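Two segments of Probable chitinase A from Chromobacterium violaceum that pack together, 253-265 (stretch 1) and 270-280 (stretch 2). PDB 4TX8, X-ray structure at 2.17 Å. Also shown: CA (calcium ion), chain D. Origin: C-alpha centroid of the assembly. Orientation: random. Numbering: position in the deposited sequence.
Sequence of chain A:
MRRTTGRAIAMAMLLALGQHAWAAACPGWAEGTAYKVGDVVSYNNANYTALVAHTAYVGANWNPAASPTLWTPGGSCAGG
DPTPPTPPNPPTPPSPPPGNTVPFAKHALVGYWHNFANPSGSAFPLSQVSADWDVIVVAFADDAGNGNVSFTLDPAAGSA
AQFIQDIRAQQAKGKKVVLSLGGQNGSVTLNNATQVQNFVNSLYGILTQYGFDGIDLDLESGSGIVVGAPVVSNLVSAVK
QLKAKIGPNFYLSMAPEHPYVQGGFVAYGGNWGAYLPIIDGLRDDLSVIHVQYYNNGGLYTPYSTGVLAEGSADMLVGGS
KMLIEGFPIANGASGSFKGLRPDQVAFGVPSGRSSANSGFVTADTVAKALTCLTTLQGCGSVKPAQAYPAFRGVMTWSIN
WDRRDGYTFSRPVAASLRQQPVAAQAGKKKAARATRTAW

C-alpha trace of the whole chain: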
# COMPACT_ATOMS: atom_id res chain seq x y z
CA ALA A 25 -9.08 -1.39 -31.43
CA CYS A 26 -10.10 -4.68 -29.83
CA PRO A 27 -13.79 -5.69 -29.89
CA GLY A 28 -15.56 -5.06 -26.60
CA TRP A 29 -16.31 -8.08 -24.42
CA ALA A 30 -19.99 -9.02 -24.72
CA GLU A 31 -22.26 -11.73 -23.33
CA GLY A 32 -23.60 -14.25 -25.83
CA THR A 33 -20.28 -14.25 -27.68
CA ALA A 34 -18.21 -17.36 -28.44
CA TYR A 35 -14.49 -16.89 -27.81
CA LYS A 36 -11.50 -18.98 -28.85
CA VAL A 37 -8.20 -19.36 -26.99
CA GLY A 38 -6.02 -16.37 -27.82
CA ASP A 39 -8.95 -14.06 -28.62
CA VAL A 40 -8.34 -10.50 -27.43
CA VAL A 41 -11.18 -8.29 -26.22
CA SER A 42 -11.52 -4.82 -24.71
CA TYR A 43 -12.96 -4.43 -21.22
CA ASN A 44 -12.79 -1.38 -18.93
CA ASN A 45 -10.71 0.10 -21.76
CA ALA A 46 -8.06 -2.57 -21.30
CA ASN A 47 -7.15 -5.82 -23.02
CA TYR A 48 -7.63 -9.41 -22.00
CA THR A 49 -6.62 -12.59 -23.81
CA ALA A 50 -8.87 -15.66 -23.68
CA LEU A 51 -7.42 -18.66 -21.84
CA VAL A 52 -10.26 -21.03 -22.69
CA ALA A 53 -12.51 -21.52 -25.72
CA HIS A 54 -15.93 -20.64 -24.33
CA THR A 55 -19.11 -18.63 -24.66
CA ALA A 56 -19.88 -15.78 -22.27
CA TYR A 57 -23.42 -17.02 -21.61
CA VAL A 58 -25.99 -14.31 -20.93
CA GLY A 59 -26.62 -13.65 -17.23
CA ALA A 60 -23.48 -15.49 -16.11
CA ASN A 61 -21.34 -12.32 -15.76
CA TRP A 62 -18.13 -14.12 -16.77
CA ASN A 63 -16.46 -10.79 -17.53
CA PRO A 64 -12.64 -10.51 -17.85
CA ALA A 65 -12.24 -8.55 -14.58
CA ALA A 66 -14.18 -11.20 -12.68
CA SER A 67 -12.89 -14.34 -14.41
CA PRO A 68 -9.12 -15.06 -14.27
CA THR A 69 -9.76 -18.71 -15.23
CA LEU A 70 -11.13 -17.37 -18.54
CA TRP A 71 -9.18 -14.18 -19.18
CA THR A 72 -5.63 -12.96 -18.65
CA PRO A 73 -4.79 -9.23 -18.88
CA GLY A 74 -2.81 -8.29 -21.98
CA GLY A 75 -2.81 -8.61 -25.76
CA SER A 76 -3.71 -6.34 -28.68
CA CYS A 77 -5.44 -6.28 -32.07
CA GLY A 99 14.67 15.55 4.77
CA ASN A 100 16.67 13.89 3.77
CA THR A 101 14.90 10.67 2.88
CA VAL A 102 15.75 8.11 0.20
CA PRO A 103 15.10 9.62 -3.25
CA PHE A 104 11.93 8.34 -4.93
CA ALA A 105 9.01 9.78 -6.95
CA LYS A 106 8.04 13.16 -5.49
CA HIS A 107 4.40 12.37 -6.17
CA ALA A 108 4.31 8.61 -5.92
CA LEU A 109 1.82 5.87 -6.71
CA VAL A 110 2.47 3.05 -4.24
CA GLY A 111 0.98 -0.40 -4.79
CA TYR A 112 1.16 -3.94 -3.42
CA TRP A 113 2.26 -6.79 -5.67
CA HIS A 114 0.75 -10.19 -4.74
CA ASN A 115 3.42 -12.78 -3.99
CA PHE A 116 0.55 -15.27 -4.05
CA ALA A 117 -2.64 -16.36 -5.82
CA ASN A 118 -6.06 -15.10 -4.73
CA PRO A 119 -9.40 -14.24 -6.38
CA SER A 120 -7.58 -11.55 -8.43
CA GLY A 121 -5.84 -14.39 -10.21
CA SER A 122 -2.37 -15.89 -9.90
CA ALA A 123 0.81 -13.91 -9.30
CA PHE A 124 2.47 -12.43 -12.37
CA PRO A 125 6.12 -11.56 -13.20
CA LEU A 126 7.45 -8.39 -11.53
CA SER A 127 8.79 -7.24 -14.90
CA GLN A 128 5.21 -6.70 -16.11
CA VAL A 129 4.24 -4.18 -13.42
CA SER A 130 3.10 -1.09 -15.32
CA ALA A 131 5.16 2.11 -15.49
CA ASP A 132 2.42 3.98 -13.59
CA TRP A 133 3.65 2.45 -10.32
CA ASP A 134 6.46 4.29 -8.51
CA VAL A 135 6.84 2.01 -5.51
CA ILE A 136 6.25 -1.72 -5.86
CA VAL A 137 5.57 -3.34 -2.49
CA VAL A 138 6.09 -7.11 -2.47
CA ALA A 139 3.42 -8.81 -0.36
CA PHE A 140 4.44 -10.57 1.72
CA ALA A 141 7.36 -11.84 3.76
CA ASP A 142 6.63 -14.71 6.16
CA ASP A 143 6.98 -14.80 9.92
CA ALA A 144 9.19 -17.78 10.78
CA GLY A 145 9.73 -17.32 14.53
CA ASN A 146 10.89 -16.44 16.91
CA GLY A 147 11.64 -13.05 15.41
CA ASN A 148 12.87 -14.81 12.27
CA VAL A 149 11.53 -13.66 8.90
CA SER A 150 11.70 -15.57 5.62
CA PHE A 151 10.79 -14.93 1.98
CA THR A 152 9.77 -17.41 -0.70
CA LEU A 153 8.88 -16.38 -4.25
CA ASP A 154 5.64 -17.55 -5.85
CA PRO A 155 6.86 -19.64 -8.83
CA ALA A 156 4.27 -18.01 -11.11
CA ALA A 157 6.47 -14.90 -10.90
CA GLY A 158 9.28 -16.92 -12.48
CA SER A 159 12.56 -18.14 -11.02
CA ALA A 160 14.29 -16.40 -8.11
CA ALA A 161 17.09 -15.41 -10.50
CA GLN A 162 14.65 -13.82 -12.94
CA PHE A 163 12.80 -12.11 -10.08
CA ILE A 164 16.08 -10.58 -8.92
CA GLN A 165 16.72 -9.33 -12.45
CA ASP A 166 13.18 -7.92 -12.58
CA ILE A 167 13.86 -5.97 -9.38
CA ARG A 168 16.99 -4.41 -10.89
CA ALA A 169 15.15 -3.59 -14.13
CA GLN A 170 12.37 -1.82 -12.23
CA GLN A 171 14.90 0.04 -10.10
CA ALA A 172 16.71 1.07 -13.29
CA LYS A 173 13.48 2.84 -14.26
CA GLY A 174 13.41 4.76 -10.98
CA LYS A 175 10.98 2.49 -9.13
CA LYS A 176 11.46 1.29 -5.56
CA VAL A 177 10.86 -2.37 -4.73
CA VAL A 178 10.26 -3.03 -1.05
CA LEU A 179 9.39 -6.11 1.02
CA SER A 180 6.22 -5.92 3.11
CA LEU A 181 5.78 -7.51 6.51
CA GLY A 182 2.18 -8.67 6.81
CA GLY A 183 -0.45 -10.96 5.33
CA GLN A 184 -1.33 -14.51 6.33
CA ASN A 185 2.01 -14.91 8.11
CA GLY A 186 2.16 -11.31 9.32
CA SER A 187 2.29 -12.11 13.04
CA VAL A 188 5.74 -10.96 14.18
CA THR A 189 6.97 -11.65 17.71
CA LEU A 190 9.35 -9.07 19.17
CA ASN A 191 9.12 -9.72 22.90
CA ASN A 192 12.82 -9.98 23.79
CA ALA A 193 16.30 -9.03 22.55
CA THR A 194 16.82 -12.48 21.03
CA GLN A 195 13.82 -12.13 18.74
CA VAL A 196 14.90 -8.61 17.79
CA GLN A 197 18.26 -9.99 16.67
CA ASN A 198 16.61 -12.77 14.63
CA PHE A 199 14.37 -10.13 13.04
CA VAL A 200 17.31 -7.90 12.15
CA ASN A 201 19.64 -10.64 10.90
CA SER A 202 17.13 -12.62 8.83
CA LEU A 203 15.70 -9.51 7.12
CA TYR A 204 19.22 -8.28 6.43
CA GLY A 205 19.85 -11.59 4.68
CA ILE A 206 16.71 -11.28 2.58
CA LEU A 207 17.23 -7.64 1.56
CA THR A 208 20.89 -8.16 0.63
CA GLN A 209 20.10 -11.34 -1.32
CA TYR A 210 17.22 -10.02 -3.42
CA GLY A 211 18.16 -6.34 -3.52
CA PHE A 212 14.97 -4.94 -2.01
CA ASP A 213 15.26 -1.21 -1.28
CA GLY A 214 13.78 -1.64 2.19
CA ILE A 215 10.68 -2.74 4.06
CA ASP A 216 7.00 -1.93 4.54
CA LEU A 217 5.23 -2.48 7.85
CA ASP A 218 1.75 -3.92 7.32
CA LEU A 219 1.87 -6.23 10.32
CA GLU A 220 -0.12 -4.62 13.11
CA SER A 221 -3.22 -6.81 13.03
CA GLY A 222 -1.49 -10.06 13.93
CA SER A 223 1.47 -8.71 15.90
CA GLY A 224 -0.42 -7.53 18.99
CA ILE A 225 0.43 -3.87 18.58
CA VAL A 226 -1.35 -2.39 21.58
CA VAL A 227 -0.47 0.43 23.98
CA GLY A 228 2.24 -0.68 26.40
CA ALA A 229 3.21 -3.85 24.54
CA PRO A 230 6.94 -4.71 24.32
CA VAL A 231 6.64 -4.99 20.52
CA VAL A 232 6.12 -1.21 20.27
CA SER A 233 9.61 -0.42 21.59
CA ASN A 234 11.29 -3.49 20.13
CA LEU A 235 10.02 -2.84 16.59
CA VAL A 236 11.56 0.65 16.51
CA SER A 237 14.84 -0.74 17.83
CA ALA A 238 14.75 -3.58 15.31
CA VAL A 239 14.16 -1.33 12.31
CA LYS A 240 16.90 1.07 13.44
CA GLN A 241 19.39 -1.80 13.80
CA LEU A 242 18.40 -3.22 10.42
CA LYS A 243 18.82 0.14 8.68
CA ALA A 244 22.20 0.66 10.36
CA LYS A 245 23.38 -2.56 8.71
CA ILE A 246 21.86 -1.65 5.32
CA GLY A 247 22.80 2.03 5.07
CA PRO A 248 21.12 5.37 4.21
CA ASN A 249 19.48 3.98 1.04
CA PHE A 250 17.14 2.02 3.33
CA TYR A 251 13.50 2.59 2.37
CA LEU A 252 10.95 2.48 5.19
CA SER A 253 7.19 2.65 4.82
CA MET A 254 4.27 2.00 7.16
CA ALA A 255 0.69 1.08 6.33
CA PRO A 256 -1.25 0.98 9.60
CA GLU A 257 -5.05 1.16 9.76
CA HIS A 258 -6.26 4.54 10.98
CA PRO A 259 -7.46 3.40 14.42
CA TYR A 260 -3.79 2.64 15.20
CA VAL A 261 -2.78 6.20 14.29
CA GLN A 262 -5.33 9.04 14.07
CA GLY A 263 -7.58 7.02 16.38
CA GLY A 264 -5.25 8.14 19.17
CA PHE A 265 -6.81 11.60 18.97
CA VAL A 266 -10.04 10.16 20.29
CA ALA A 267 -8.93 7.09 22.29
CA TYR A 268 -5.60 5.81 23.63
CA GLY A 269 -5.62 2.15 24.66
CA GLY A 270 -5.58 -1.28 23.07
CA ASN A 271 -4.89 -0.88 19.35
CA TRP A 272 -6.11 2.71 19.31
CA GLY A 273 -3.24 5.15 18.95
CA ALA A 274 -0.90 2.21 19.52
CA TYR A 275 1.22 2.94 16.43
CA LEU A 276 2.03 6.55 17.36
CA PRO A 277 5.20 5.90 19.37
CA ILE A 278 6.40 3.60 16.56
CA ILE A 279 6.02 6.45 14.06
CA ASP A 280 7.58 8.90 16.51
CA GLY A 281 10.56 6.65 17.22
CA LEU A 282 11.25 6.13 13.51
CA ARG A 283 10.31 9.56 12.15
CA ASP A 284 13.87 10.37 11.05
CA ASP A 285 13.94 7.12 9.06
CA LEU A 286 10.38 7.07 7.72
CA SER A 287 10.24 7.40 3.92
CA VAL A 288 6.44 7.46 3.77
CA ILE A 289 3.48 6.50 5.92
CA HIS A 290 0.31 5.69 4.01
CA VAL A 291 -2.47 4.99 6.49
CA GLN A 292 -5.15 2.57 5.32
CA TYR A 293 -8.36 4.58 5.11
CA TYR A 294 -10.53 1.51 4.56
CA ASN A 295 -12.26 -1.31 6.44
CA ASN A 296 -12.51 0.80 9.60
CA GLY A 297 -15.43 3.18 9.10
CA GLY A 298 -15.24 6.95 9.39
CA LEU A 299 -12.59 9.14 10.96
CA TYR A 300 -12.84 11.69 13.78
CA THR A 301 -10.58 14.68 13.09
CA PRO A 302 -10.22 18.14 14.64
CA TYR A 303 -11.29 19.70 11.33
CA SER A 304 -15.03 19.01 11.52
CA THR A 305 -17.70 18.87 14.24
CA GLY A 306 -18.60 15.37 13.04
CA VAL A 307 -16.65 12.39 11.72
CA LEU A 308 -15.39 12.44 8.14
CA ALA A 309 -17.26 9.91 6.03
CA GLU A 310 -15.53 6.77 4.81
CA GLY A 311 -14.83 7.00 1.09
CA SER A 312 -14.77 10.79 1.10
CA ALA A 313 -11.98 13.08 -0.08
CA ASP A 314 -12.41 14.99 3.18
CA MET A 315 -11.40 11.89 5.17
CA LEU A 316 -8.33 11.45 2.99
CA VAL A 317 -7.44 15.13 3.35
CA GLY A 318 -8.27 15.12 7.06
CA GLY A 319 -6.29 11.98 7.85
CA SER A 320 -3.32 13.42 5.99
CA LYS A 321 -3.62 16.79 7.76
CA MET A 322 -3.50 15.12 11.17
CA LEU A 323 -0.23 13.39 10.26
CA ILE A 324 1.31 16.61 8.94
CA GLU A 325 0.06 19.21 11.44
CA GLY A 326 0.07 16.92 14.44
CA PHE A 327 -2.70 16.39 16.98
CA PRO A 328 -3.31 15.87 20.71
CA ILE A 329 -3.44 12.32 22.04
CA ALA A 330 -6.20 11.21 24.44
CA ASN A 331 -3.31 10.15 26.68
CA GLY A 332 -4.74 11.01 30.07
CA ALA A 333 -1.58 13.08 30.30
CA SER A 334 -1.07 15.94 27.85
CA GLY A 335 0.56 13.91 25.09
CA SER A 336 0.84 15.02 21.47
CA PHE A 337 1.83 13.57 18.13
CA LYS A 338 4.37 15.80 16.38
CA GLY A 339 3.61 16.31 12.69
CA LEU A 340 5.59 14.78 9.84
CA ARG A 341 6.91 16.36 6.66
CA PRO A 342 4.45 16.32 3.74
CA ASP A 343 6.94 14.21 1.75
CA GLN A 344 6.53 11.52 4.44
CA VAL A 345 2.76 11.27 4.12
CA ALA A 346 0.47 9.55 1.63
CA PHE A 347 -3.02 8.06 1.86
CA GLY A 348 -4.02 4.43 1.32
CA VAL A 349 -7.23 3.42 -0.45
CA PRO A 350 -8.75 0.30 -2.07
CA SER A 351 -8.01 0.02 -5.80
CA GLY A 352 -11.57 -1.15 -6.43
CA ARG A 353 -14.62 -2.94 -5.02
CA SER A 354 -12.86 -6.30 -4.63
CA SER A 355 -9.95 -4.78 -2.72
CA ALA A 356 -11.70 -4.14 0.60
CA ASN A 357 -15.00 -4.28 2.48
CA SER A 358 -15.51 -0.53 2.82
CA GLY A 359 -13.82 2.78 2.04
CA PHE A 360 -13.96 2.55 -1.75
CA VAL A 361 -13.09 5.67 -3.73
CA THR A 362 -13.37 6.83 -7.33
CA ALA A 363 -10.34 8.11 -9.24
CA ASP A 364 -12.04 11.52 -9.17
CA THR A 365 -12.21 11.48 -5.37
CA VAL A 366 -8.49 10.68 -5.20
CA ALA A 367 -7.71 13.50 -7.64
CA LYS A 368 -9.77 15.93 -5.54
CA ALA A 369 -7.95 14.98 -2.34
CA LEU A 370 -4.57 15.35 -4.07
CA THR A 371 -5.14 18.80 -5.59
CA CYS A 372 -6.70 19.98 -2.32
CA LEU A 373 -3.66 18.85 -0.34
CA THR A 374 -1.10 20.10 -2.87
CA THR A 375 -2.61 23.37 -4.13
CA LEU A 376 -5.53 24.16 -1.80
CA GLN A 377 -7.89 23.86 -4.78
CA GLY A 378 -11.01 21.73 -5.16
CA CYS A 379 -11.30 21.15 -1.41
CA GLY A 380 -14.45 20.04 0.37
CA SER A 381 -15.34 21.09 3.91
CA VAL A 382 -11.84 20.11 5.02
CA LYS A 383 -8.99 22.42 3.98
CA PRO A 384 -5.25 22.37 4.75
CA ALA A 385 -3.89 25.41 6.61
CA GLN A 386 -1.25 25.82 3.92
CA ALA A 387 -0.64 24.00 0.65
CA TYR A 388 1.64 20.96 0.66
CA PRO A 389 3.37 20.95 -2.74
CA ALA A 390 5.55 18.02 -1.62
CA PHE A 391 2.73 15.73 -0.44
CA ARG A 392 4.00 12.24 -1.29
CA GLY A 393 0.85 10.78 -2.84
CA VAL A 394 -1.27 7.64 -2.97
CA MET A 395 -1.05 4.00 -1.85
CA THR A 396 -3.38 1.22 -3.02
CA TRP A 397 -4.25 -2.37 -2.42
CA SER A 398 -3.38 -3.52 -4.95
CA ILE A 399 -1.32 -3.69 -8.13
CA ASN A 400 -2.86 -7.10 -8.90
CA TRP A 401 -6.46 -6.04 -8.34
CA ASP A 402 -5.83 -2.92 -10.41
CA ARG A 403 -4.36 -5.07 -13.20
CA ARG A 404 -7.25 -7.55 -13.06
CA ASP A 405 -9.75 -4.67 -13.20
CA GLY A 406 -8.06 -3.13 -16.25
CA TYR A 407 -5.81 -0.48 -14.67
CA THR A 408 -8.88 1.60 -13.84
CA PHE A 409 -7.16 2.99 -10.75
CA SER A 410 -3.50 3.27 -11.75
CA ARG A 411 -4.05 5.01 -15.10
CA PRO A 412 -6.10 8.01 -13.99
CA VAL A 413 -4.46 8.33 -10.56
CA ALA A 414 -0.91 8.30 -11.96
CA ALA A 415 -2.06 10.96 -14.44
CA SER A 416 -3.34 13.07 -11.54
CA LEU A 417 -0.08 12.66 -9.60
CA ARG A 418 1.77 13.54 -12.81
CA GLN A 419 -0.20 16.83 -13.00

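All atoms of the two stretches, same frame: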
# COMPACT_ATOMS: atom_id res chain seq x y z
N SER A 253 8.57 2.19 4.87
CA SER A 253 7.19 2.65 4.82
C SER A 253 6.33 1.94 5.86
O SER A 253 6.68 0.86 6.34
CB SER A 253 6.59 2.44 3.43
OG SER A 253 6.52 1.07 3.09
N MET A 254 5.22 2.56 6.21
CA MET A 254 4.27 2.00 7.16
C MET A 254 2.87 2.10 6.59
O MET A 254 2.50 3.12 6.00
CB MET A 254 4.33 2.72 8.50
CG MET A 254 5.71 2.78 9.13
SD MET A 254 5.68 3.85 10.58
CE MET A 254 7.40 3.75 11.10
N ALA A 255 2.07 1.05 6.78
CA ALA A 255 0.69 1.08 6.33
C ALA A 255 -0.29 0.66 7.42
O ALA A 255 -1.03 -0.30 7.24
CB ALA A 255 0.53 0.19 5.10
N PRO A 256 -0.31 1.38 8.55
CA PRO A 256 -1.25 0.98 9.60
C PRO A 256 -2.67 1.47 9.32
O PRO A 256 -2.85 2.48 8.64
CB PRO A 256 -0.67 1.65 10.85
CG PRO A 256 0.02 2.86 10.32
CD PRO A 256 0.47 2.57 8.92
N GLU A 257 -3.65 0.75 9.85
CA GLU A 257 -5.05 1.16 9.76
C GLU A 257 -5.27 2.36 10.67
O GLU A 257 -4.62 2.48 11.71
CB GLU A 257 -5.96 -0.00 10.13
CG GLU A 257 -5.66 -1.25 9.32
CD GLU A 257 -6.44 -2.47 9.78
OE1 GLU A 257 -7.65 -2.35 10.04
OE2 GLU A 257 -5.83 -3.56 9.87
N HIS A 258 -6.18 3.25 10.29
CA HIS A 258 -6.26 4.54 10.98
C HIS A 258 -6.62 4.49 12.48
O HIS A 258 -6.23 5.39 13.22
CB HIS A 258 -7.22 5.50 10.23
CG HIS A 258 -8.67 5.16 10.32
ND1 HIS A 258 -9.40 5.27 11.49
CD2 HIS A 258 -9.55 4.78 9.37
CE1 HIS A 258 -10.66 4.93 11.25
NE2 HIS A 258 -10.78 4.63 9.97
N PRO A 259 -7.32 3.43 12.96
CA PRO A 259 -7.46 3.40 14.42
C PRO A 259 -6.12 3.34 15.18
O PRO A 259 -6.04 3.85 16.30
CB PRO A 259 -8.26 2.12 14.67
CG PRO A 259 -9.06 1.94 13.43
CD PRO A 259 -8.16 2.40 12.32
N TYR A 260 -5.10 2.75 14.56
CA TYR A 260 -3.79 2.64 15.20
C TYR A 260 -3.04 3.97 15.23
O TYR A 260 -2.06 4.12 15.96
CB TYR A 260 -2.93 1.59 14.48
CG TYR A 260 -3.40 0.17 14.64
CD1 TYR A 260 -4.43 -0.33 13.85
CD2 TYR A 260 -2.81 -0.68 15.57
CE1 TYR A 260 -4.86 -1.64 13.99
CE2 TYR A 260 -3.23 -1.99 15.71
CZ TYR A 260 -4.26 -2.46 14.92
OH TYR A 260 -4.68 -3.76 15.07
N VAL A 261 -3.49 4.92 14.42
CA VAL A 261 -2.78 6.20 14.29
C VAL A 261 -3.68 7.37 14.71
O VAL A 261 -3.65 7.78 15.87
CB VAL A 261 -2.27 6.41 12.86
CG1 VAL A 261 -1.42 7.67 12.76
CG2 VAL A 261 -1.46 5.20 12.42
N GLN A 262 -4.48 7.88 13.78
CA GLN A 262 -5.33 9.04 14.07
C GLN A 262 -6.38 8.73 15.13
O GLN A 262 -6.90 9.64 15.78
CB GLN A 262 -6.00 9.55 12.79
CG GLN A 262 -5.03 10.14 11.77
CD GLN A 262 -4.59 9.13 10.72
OE1 GLN A 262 -4.70 7.92 10.93
NE2 GLN A 262 -4.11 9.62 9.58
N GLY A 263 -6.68 7.44 15.33
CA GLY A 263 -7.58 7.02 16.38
C GLY A 263 -7.13 7.49 17.76
O GLY A 263 -7.95 7.70 18.65
N GLY A 264 -5.82 7.67 17.92
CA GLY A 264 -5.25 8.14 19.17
C GLY A 264 -5.76 9.49 19.62
O GLY A 264 -5.71 9.82 20.81
N PHE A 265 -6.23 10.29 18.67
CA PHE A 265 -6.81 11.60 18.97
C PHE A 265 -8.03 11.46 19.87
O PHE A 265 -8.29 12.30 20.72
CB PHE A 265 -7.19 12.32 17.67
CG PHE A 265 -7.92 13.62 17.88
CD1 PHE A 265 -7.41 14.60 18.72
CD2 PHE A 265 -9.11 13.88 17.20
CE1 PHE A 265 -8.08 15.80 18.90
CE2 PHE A 265 -9.78 15.08 17.38
CZ PHE A 265 -9.27 16.04 18.23
N GLY A 270 -5.46 -0.18 24.00
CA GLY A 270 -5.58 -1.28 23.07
C GLY A 270 -4.86 -0.92 21.78
O GLY A 270 -3.76 -0.37 21.82
N ASN A 271 -5.48 -1.22 20.65
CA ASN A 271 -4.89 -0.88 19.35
C ASN A 271 -4.95 0.61 19.03
O ASN A 271 -4.20 1.10 18.19
CB ASN A 271 -5.59 -1.65 18.24
CG ASN A 271 -5.50 -3.15 18.42
OD1 ASN A 271 -4.41 -3.69 18.64
ND2 ASN A 271 -6.63 -3.82 18.34
N TRP A 272 -5.85 1.33 19.69
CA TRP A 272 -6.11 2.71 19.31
C TRP A 272 -4.99 3.64 19.74
O TRP A 272 -4.64 3.74 20.92
CB TRP A 272 -7.47 3.16 19.87
CG TRP A 272 -8.58 2.65 18.99
CD1 TRP A 272 -8.88 1.35 18.72
CD2 TRP A 272 -9.52 3.44 18.24
NE1 TRP A 272 -9.94 1.28 17.85
CE2 TRP A 272 -10.35 2.55 17.54
CE3 TRP A 272 -9.73 4.82 18.09
CZ2 TRP A 272 -11.39 2.98 16.71
CZ3 TRP A 272 -10.76 5.25 17.27
CH2 TRP A 272 -11.58 4.33 16.59
N GLY A 273 -4.40 4.31 18.75
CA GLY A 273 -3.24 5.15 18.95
C GLY A 273 -1.95 4.38 19.18
O GLY A 273 -0.89 4.98 19.40
N ALA A 274 -2.02 3.06 19.11
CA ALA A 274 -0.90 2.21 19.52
C ALA A 274 0.33 2.33 18.61
O ALA A 274 1.43 1.98 19.01
CB ALA A 274 -1.34 0.75 19.59
N TYR A 275 0.13 2.83 17.39
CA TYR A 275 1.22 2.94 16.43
C TYR A 275 2.00 4.25 16.57
O TYR A 275 3.09 4.38 16.00
CB TYR A 275 0.68 2.83 15.01
CG TYR A 275 1.49 1.93 14.11
CD1 TYR A 275 2.58 2.42 13.40
CD2 TYR A 275 1.17 0.59 13.96
CE1 TYR A 275 3.32 1.60 12.57
CE2 TYR A 275 1.90 -0.24 13.14
CZ TYR A 275 2.98 0.27 12.45
OH TYR A 275 3.71 -0.56 11.63
N LEU A 276 1.45 5.20 17.31
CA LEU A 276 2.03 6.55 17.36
C LEU A 276 3.47 6.60 17.90
O LEU A 276 4.31 7.31 17.35
CB LEU A 276 1.13 7.48 18.17
CG LEU A 276 -0.27 7.73 17.58
CD1 LEU A 276 -1.15 8.50 18.55
CD2 LEU A 276 -0.19 8.47 16.24
N PRO A 277 3.79 5.85 18.98
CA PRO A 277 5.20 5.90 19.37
C PRO A 277 6.13 5.18 18.39
O PRO A 277 7.33 5.47 18.36
CB PRO A 277 5.21 5.21 20.75
CG PRO A 277 3.96 4.43 20.81
CD PRO A 277 2.96 5.16 19.99
N ILE A 278 5.60 4.26 17.59
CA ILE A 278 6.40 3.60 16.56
C ILE A 278 6.78 4.60 15.47
O ILE A 278 7.94 4.68 15.06
CB ILE A 278 5.65 2.40 15.93
CG1 ILE A 278 5.36 1.34 17.00
CG2 ILE A 278 6.45 1.81 14.78
CD1 ILE A 278 4.50 0.19 16.50
N ILE A 279 5.79 5.36 15.01
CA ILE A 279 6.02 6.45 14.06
C ILE A 279 6.99 7.47 14.63
O ILE A 279 7.93 7.90 13.95
CB ILE A 279 4.71 7.16 13.69
CG1 ILE A 279 3.71 6.18 13.07
CG2 ILE A 279 4.98 8.33 12.75
CD1 ILE A 279 2.30 6.72 12.99
N ASP A 280 6.77 7.87 15.88
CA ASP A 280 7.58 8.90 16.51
C ASP A 280 9.03 8.45 16.63
O ASP A 280 9.95 9.21 16.34
CB ASP A 280 7.02 9.26 17.88
CG ASP A 280 7.80 10.36 18.56
OD1 ASP A 280 8.14 11.36 17.89
OD2 ASP A 280 8.09 10.23 19.77
CA CA D . -1.82 -2.39 8.15
O HOH W 1 -3.58 -4.23 8.15

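Stretch 1 leaves a β-strand at Met254, runs through a loop and a short 3-10 segment (258-260), and packs against stretch 2, whose two successive β-turns (type II, Asn271 to Ala274; type I, Gly273 to Leu276) lead into a helix; together they bury 747 Å². Ser253 lies out of reach of stretch 2, but Met254 points toward it, its extended side chain reaching the helix and the Tyr275 ring. Met254 SD lies 3.8 Å from Tyr275 CE1, at the ring edge in a sulfur-aromatic contact, and 3.9 Å from Ile279 CG1, so one thioether serves both an aromatic and an aliphatic neighbour. Ala255 turns its CB away, while its carbonyl O binds the calcium ion CA at 2.4 Å; a water on the same ion lies with its O 2.9 Å from Glu257 OE2. Pro256 turns back toward stretch 2 and lays CB over the face of Tyr275, 3.8 Å from Tyr275 CD2, a CH-π contact nearly along the ring normal. Tyr275 is thus met on a face by proline and at its edge by sulfur.

The 3-10 segment brings two consecutive carbonyls to the turns. Pro259 O accepts a hydrogen bond from Gly273 N (3.0 Å) and also a CA-H...O contact from Trp272 CA (3.2 Å), while Pro259 CB sits over the indole face, 3.6 Å from Trp272 CE2. Tyr260 O accepts from Tyr275 N (2.9 Å); Ala274 N is nearly as close to Tyr260 O, at 3.3 Å, but its angle is poor, and it bonds instead to Asn271 O within its own turn (3.1 Å). Asn271 O also receives a CA-H...O contact from Tyr260 CA (3.4 Å). The Tyr260 ring carries Asn271 CB over one face, with Tyr260 CE2 3.5 Å from Asn271 CB.

Val261 directs its CA-to-CB bond away, yet its methyls still reach the helix: Val261 CG1 is 3.8 Å from both Leu276 CD2 and Ile279 CD1, a largely apolar junction. Beyond it the backbones close tightly. Gly263 O meets the edge of the Trp272 ring, 3.4 Å from Trp272 CE3, and a CB on Gly263 would clash with that same atom. Gly264 CA and Gly273 CA approach to 3.6 Å, a spacing that leaves no room for a CB on Gly273, which would strike Gly264 CA; the positive phi of Gly273 independently favours glycine. Phe265 ends the stretch with its CB directed away from stretch 2.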